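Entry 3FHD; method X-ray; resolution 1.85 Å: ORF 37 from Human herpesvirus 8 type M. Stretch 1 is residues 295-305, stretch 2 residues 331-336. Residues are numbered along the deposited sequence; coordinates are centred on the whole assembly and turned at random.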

ATOM      1  N   GLY A 295      -3.899 -30.440  -4.098  1.00 23.13           N
ATOM      2  CA  GLY A 295      -4.261 -30.243  -5.503  1.00 22.88           C
ATOM      3  C   GLY A 295      -5.521 -29.422  -5.686  1.00 22.48           C
ATOM      4  O   GLY A 295      -6.165 -29.017  -4.715  1.00 21.75           O
ATOM      5  N   LYS A 296      -5.897 -29.214  -6.941  1.00 22.71           N
ATOM      6  CA  LYS A 296      -6.971 -28.286  -7.276  1.00 23.32           C
ATOM      7  C   LYS A 296      -8.373 -28.666  -6.795  1.00 23.50           C
ATOM      8  O   LYS A 296      -9.167 -27.773  -6.456  1.00 24.29           O
ATOM      9  CB  LYS A 296      -6.978 -27.981  -8.776  1.00 23.66           C
ATOM     10  CG  LYS A 296      -5.694 -27.310  -9.258  1.00 24.16           C
ATOM     11  CD  LYS A 296      -5.907 -26.601 -10.569  1.00 26.40           C
ATOM     12  CE  LYS A 296      -6.361 -27.551 -11.656  1.00 26.75           C
ATOM     13  NZ  LYS A 296      -6.417 -26.832 -12.954  1.00 29.73           N
ATOM     14  N   LEU A 297      -8.668 -29.964  -6.741  1.00 23.42           N
ATOM     15  CA  LEU A 297      -9.984 -30.449  -6.305  1.00 23.17           C
ATOM     16  C   LEU A 297     -10.186 -30.310  -4.799  1.00 22.41           C
ATOM     17  O   LEU A 297     -11.235 -29.829  -4.353  1.00 22.35           O
ATOM     18  CB  LEU A 297     -10.210 -31.899  -6.733  1.00 23.17           C
ATOM     19  CG  LEU A 297     -11.568 -32.568  -6.439  1.00 24.10           C
ATOM     20  CD1 LEU A 297     -12.626 -32.193  -7.491  1.00 25.86           C
ATOM     21  CD2 LEU A 297     -11.436 -34.093  -6.373  1.00 23.65           C
ATOM     22  N   ALA A 298      -9.195 -30.759  -4.024  1.00 21.71           N
ATOM     23  CA  ALA A 298      -9.168 -30.517  -2.573  1.00 21.14           C
ATOM     24  C   ALA A 298      -9.219 -29.003  -2.270  1.00 20.08           C
ATOM     25  O   ALA A 298      -9.870 -28.574  -1.322  1.00 20.35           O
ATOM     26  CB  ALA A 298      -7.933 -31.149  -1.947  1.00 20.91           C
ATOM     27  N   LEU A 299      -8.565 -28.202  -3.101  1.00 19.60           N
ATOM     28  CA  LEU A 299      -8.584 -26.744  -2.919  1.00 18.45           C
ATOM     29  C   LEU A 299      -9.967 -26.127  -3.151  1.00 18.26           C
ATOM     30  O   LEU A 299     -10.390 -25.241  -2.402  1.00 17.03           O
ATOM     31  CB  LEU A 299      -7.536 -26.069  -3.799  1.00 18.79           C
ATOM     32  CG  LEU A 299      -7.342 -24.556  -3.635  1.00 18.01           C
ATOM     33  CD1 LEU A 299      -6.935 -24.194  -2.211  1.00 13.48           C
ATOM     34  CD2 LEU A 299      -6.316 -24.042  -4.664  1.00 17.81           C
ATOM     35  N   LYS A 300     -10.673 -26.610  -4.175  1.00 18.72           N
ATOM     36  CA  LYS A 300     -12.037 -26.163  -4.462  1.00 18.81           C
ATOM     37  C   LYS A 300     -12.964 -26.451  -3.274  1.00 18.88           C
ATOM     38  O   LYS A 300     -13.697 -25.563  -2.822  1.00 18.70           O
ATOM     39  CB  LYS A 300     -12.552 -26.804  -5.762  1.00 19.17           C
ATOM     40  CG  LYS A 300     -13.869 -26.242  -6.268  1.00 19.25           C
ATOM     41  CD  LYS A 300     -14.348 -26.947  -7.545  1.00 20.28           C
ATOM     42  CE  LYS A 300     -15.878 -26.958  -7.583  1.00 22.83           C
ATOM     43  NZ  LYS A 300     -16.476 -27.577  -8.799  1.00 24.70           N
ATOM     44  N   ASP A 301     -12.902 -27.678  -2.751  1.00 19.29           N
ATOM     45  CA  ASP A 301     -13.722 -28.084  -1.617  1.00 19.84           C
ATOM     46  C   ASP A 301     -13.433 -27.249  -0.370  1.00 20.41           C
ATOM     47  O   ASP A 301     -14.350 -26.945   0.421  1.00 20.42           O
ATOM     48  CB  ASP A 301     -13.532 -29.582  -1.331  1.00 20.51           C
ATOM     49  N   PHE A 302     -12.159 -26.874  -0.200  1.00 20.52           N
ATOM     50  CA  PHE A 302     -11.749 -25.980   0.871  1.00 20.17           C
ATOM     51  C   PHE A 302     -12.367 -24.590   0.662  1.00 20.50           C
ATOM     52  O   PHE A 302     -12.998 -24.036   1.568  1.00 20.45           O
ATOM     53  CB  PHE A 302     -10.217 -25.914   0.962  1.00 20.26           C
ATOM     54  CG  PHE A 302      -9.711 -24.899   1.953  1.00 20.20           C
ATOM     55  CD1 PHE A 302      -9.778 -25.153   3.327  1.00 20.12           C
ATOM     56  CD2 PHE A 302      -9.163 -23.701   1.512  1.00 20.93           C
ATOM     57  CE1 PHE A 302      -9.315 -24.211   4.251  1.00 17.22           C
ATOM     58  CE2 PHE A 302      -8.708 -22.739   2.428  1.00 21.01           C
ATOM     59  CZ  PHE A 302      -8.784 -23.011   3.805  1.00 19.08           C
ATOM     60  N   PHE A 303     -12.230 -24.040  -0.541  1.00 20.91           N
ATOM     61  CA  PHE A 303     -12.822 -22.734  -0.821  1.00 22.45           C
ATOM     62  C   PHE A 303     -14.325 -22.695  -0.562  1.00 23.27           C
ATOM     63  O   PHE A 303     -14.833 -21.752   0.065  1.00 23.18           O
ATOM     64  CB  PHE A 303     -12.504 -22.262  -2.246  1.00 22.41           C
ATOM     65  CG  PHE A 303     -11.172 -21.572  -2.367  1.00 23.16           C
ATOM     66  CD1 PHE A 303     -10.865 -20.478  -1.561  1.00 24.18           C
ATOM     67  CD2 PHE A 303     -10.226 -22.005  -3.286  1.00 23.17           C
ATOM     68  CE1 PHE A 303      -9.641 -19.825  -1.673  1.00 26.09           C
ATOM     69  CE2 PHE A 303      -9.006 -21.366  -3.397  1.00 20.81           C
ATOM     70  CZ  PHE A 303      -8.710 -20.274  -2.583  1.00 23.87           C
ATOM     71  N   TYR A 304     -15.021 -23.734  -1.012  1.00 24.07           N
ATOM     72  CA  TYR A 304     -16.470 -23.804  -0.872  1.00 25.24           C
ATOM     73  C   TYR A 304     -16.911 -24.539   0.390  1.00 25.45           C
ATOM     74  O   TYR A 304     -17.960 -25.182   0.389  1.00 25.89           O
ATOM     75  CB  TYR A 304     -17.126 -24.421  -2.129  1.00 26.06           C
ATOM     76  CG  TYR A 304     -16.809 -23.687  -3.437  1.00 27.03           C
ATOM     77  CD1 TYR A 304     -16.657 -22.297  -3.476  1.00 29.72           C
ATOM     78  CD2 TYR A 304     -16.663 -24.388  -4.627  1.00 28.17           C
ATOM     79  CE1 TYR A 304     -16.364 -21.631  -4.678  1.00 29.75           C
ATOM     80  CE2 TYR A 304     -16.383 -23.740  -5.827  1.00 28.92           C
ATOM     81  CZ  TYR A 304     -16.235 -22.366  -5.854  1.00 29.02           C
ATOM     82  OH  TYR A 304     -15.958 -21.729  -7.059  1.00 27.77           O
ATOM     83  N   SER A 305     -16.118 -24.452   1.461  1.00 25.20           N
ATOM     84  CA  SER A 305     -16.534 -24.981   2.762  1.00 24.79           C
ATOM     85  C   SER A 305     -17.186 -23.884   3.626  1.00 25.08           C
ATOM     86  O   SER A 305     -17.626 -24.142   4.751  1.00 24.90           O
ATOM     87  CB  SER A 305     -15.356 -25.652   3.476  1.00 25.08           C
ATOM     88  OG  SER A 305     -14.338 -24.709   3.786  1.00 24.55           O
ATOM     89  N   GLN A 331     -14.755 -23.848 -16.059  1.00 25.45           N
ATOM     90  CA  GLN A 331     -16.043 -24.310 -15.541  1.00 26.67           C
ATOM     91  C   GLN A 331     -15.930 -25.286 -14.368  1.00 26.38           C
ATOM     92  O   GLN A 331     -16.899 -25.482 -13.623  1.00 26.06           O
ATOM     93  CB  GLN A 331     -16.846 -24.959 -16.673  1.00 26.43           C
ATOM     94  CG  GLN A 331     -18.352 -24.896 -16.496  1.00 27.97           C
ATOM     95  CD  GLN A 331     -19.098 -25.508 -17.671  1.00 28.21           C
ATOM     96  OE1 GLN A 331     -19.058 -26.724 -17.896  1.00 31.42           O
ATOM     97  NE2 GLN A 331     -19.795 -24.668 -18.422  1.00 31.34           N
ATOM     98  N   GLU A 332     -14.759 -25.907 -14.230  1.00 26.82           N
ATOM     99  CA  GLU A 332     -14.476 -26.836 -13.126  1.00 27.57           C
ATOM    100  C   GLU A 332     -14.646 -26.204 -11.738  1.00 27.90           C
ATOM    101  O   GLU A 332     -14.812 -26.927 -10.750  1.00 27.54           O
ATOM    102  CB  GLU A 332     -13.061 -27.412 -13.260  1.00 27.42           C
ATOM    103  CG  GLU A 332     -11.950 -26.363 -13.175  1.00 28.23           C
ATOM    104  CD  GLU A 332     -10.555 -26.949 -13.297  1.00 28.22           C
ATOM    105  OE1 GLU A 332     -10.375 -28.154 -13.021  1.00 29.69           O
ATOM    106  OE2 GLU A 332      -9.632 -26.194 -13.664  1.00 28.77           O
ATOM    107  N   TRP A 333     -14.587 -24.869 -11.664  1.00 28.21           N
ATOM    108  CA  TRP A 333     -14.744 -24.143 -10.394  1.00 29.32           C
ATOM    109  C   TRP A 333     -16.179 -23.689 -10.121  1.00 31.09           C
ATOM    110  O   TRP A 333     -16.468 -23.170  -9.040  1.00 31.92           O
ATOM    111  CB  TRP A 333     -13.799 -22.921 -10.320  1.00 27.91           C
ATOM    112  CG  TRP A 333     -12.344 -23.288 -10.286  1.00 26.89           C
ATOM    113  CD1 TRP A 333     -11.522 -23.477 -11.362  1.00 25.57           C
ATOM    114  CD2 TRP A 333     -11.536 -23.515  -9.121  1.00 25.88           C
ATOM    115  NE1 TRP A 333     -10.247 -23.795 -10.943  1.00 25.11           N
ATOM    116  CE2 TRP A 333     -10.230 -23.844  -9.576  1.00 25.42           C
ATOM    117  CE3 TRP A 333     -11.784 -23.473  -7.739  1.00 26.66           C
ATOM    118  CZ2 TRP A 333      -9.178 -24.137  -8.700  1.00 26.26           C
ATOM    119  CZ3 TRP A 333     -10.733 -23.765  -6.865  1.00 26.34           C
ATOM    120  CH2 TRP A 333      -9.444 -24.092  -7.354  1.00 26.44           C
ATOM    121  N   GLU A 334     -17.062 -23.868 -11.098  1.00 33.46           N
ATOM    122  CA  GLU A 334     -18.475 -23.535 -10.956  1.00 35.97           C
ATOM    123  C   GLU A 334     -19.138 -24.450  -9.923  1.00 37.46           C
ATOM    124  O   GLU A 334     -18.939 -25.666  -9.949  1.00 37.72           O
ATOM    125  CB  GLU A 334     -19.162 -23.680 -12.311  1.00 35.71           C
ATOM    126  CG  GLU A 334     -20.532 -23.031 -12.443  1.00 36.69           C
ATOM    127  CD  GLU A 334     -21.061 -23.075 -13.874  1.00 37.20           C
ATOM    128  OE1 GLU A 334     -20.958 -24.136 -14.539  1.00 38.04           O
ATOM    129  OE2 GLU A 334     -21.591 -22.046 -14.339  1.00 39.24           O
ATOM    130  N   ALA A 335     -19.891 -23.855  -8.999  1.00 39.43           N
ATOM    131  CA  ALA A 335     -20.675 -24.605  -8.007  1.00 41.40           C
ATOM    132  C   ALA A 335     -21.960 -23.840  -7.675  1.00 42.52           C
ATOM    133  O   ALA A 335     -22.139 -23.343  -6.555  1.00 42.89           O
ATOM    134  CB  ALA A 335     -19.851 -24.867  -6.744  1.00 41.22           C
ATOM    135  N   CYS A 336     -22.845 -23.750  -8.667  1.00 44.00           N
ATOM    136  CA  CYS A 336     -24.007 -22.870  -8.598  1.00 44.64           C
ATOM    137  C   CYS A 336     -25.037 -23.340  -7.576  1.00 45.06           C
ATOM    138  O   CYS A 336     -25.006 -22.925  -6.416  1.00 45.66           O
ATOM    139  CB  CYS A 336     -24.655 -22.739  -9.969  1.00 44.79           C
ATOM    140  SG  CYS A 336     -25.499 -21.163 -10.177  1.00 46.00           S
TER

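Three consecutive residues of the short stretch, Glu-332, Trp-333 and Glu-334, each offer a backbone oxygen to side chains of one helix and the residue just after it. Lys-300 NZ donates to Glu-332 O at 2.6 Å and, more weakly, to Glu-334 O at 3.3 Å; Tyr-304 OH donates to the carbonyl of the residue between them in sequence, Trp-333 O, at 2.5 Å. Long side chains suit this work: the ammonium group has several protons to share, and the rigid phenol carries its hydroxyl to a carbonyl lying near the plane of its ring. The Glu-334 side chain, whose CA-to-CB bond points away, takes no part.

The apolar part of the contact centres on the indole of Trp-333, which buries more area than any other residue here. Its CZ3 packs 3.6 Å from Lys-300 CA and 4.0 Å from Phe-303 CD2, while Leu-299 CD2 meets CH2 of Trp-333 at the ring edge, 4.1 Å away. A broad, flat ring can thus touch successive turns of the helix at once, and its NE1 is satisfied elsewhere in the structure.

The contact ends with a charged pair at Lys-296 and an apolar one at Tyr-304. Lys-296 NZ forms a salt bridge with Glu-332 OE2, a weak hydrogen bond at 3.4 Å, whereas the methyl CB of Ala-335 rests 3.8 Å from Tyr-304 CE2, an apolar group suited to its place against carbon atoms of the tyrosine ring.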